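Local coordinates for m3DLH protein (PDB 7JKA) that probably hydrolyses ester or lactone bonds as an alpha/beta-hydrolase of the dienelactone hydrolase type, at residues Gly99-Ala102 with Ala103-Ala106. Sequence-based numbering, arbitrary orientation.
Sequences GDRA and AWRA
Asp100 is the N-cap of the helix that starts at Arg101. Its OD1 accepts from Ala103 N at 3.1 Å, the backbone N-H coming from above the carboxylate plane. CG stands anti to the backbone N (chi1 -171°), which turns the carboxylate back over the first turn. There OD2 also lies 3.3 Å from Ala103 CB. A leucine here would probably leave Ala103 N without its capping acceptor at the helix start.

Backbone bonds continue the turn. Asp100 O accepts from Trp104 N at 3.0 Å, Arg101 O from Arg105 N at 2.8 Å, and Ala102 O from Ala106 N.

Among the larger side chains, Arg101 and Trp104 run side by side. A bend at chi2 (-74°) brings Arg101 CD to the edge of the indole, 3.8 Å from Trp104 CE3; the further bend at chi3 keeps NE beside the ring. The guanidinium is tilted 53° to the ring.

Arg101 NH1 and Arg105 NH2 are 3.8 Å apart. Glu140 pairs with both arginines and probably offsets this like-charge approach; Asp165 forms a second salt bridge with Arg105.

The contact opens helix 101-116, just after helix 90-98, at the protein surface. Trp104 is buried against helix 133-143, where NE1 hydrogen-bonds to Thr137 OG1 and the indole lies nearly parallel to the Phe133 ring. That helix follows strand 126-131 across a probable nucleophile elbow, which lies near the indole.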
loop_
_atom_site.group_PDB
_atom_site.type_symbol
_atom_site.label_atom_id
_atom_site.label_comp_id
_atom_site.label_asym_id
_atom_site.label_seq_id
_atom_site.Cartn_x
_atom_site.Cartn_y
_atom_site.Cartn_z
ATOM N N GLY A 99 7.271 -14.133 -8.783
ATOM C CA GLY A 99 7.966 -14.656 -9.934
ATOM C C GLY A 99 7.551 -14.044 -11.251
ATOM O O GLY A 99 8.058 -14.443 -12.303
ATOM N N ASP A 100 6.628 -13.075 -11.225
ATOM C CA ASP A 100 6.152 -12.394 -12.421
ATOM C C ASP A 100 6.019 -10.920 -12.023
ATOM O O ASP A 100 4.929 -10.358 -11.876
ATOM C CB ASP A 100 4.835 -12.989 -12.925
ATOM C CG ASP A 100 4.427 -12.453 -14.276
ATOM O OD1 ASP A 100 5.029 -11.462 -14.744
ATOM O OD2 ASP A 100 3.498 -13.038 -14.869
ATOM N N ARG A 101 7.171 -10.282 -11.823
ATOM C CA ARG A 101 7.181 -8.902 -11.355
ATOM C C ARG A 101 6.495 -7.971 -12.354
ATOM O O ARG A 101 5.867 -6.989 -11.948
ATOM C CB ARG A 101 8.616 -8.439 -11.091
ATOM C CG ARG A 101 9.446 -9.351 -10.178
ATOM C CD ARG A 101 9.050 -9.262 -8.718
ATOM N NE ARG A 101 9.628 -8.113 -8.022
ATOM C CZ ARG A 101 10.832 -8.105 -7.452
ATOM N NH1 ARG A 101 11.253 -7.017 -6.832
ATOM N NH2 ARG A 101 11.630 -9.172 -7.512
ATOM N N ALA A 102 6.580 -8.278 -13.651
ATOM C CA ALA A 102 5.901 -7.462 -14.657
ATOM C C ALA A 102 4.392 -7.490 -14.466
ATOM O O ALA A 102 3.734 -6.445 -14.535
ATOM C CB ALA A 102 6.269 -7.938 -16.063
ATOM N N ALA A 103 3.824 -8.672 -14.213
ATOM C CA ALA A 103 2.377 -8.755 -14.015
ATOM C C ALA A 103 1.972 -8.092 -12.706
ATOM O O ALA A 103 0.926 -7.436 -12.621
ATOM C CB ALA A 103 1.924 -10.216 -14.032
ATOM N N TRP A 104 2.802 -8.264 -11.679
ATOM C CA TRP A 104 2.556 -7.633 -10.397
ATOM C C TRP A 104 2.563 -6.123 -10.540
ATOM O O TRP A 104 1.662 -5.441 -10.052
ATOM C CB TRP A 104 3.634 -8.122 -9.438
ATOM C CG TRP A 104 3.481 -7.800 -7.989
ATOM C CD1 TRP A 104 2.421 -7.256 -7.362
ATOM C CD2 TRP A 104 4.483 -8.023 -6.996
ATOM N NE1 TRP A 104 2.698 -7.105 -6.008
ATOM C CE2 TRP A 104 3.955 -7.600 -5.767
ATOM C CE3 TRP A 104 5.769 -8.567 -7.038
ATOM C CZ2 TRP A 104 4.692 -7.668 -4.571
ATOM C CZ3 TRP A 104 6.494 -8.656 -5.860
ATOM C CH2 TRP A 104 5.951 -8.218 -4.649
ATOM N N ARG A 105 3.570 -5.593 -11.232
ATOM C CA ARG A 105 3.645 -4.145 -11.399
ATOM C C ARG A 105 2.531 -3.638 -12.293
ATOM O O ARG A 105 2.045 -2.528 -12.083
ATOM C CB ARG A 105 5.012 -3.759 -11.952
ATOM C CG ARG A 105 6.089 -3.951 -10.890
ATOM C CD ARG A 105 7.492 -3.959 -11.440
ATOM N NE ARG A 105 8.430 -4.241 -10.346
ATOM C CZ ARG A 105 9.704 -3.870 -10.319
ATOM N NH1 ARG A 105 10.221 -3.161 -11.318
ATOM N NH2 ARG A 105 10.451 -4.180 -9.252
ATOM N N ALA A 106 2.074 -4.455 -13.243
ATOM C CA ALA A 106 1.005 -4.018 -14.133
ATOM C C ALA A 106 -0.314 -3.846 -13.395
ATOM O O ALA A 106 -1.060 -2.900 -13.685
ATOM C CB ALA A 106 0.844 -5.015 -15.273
#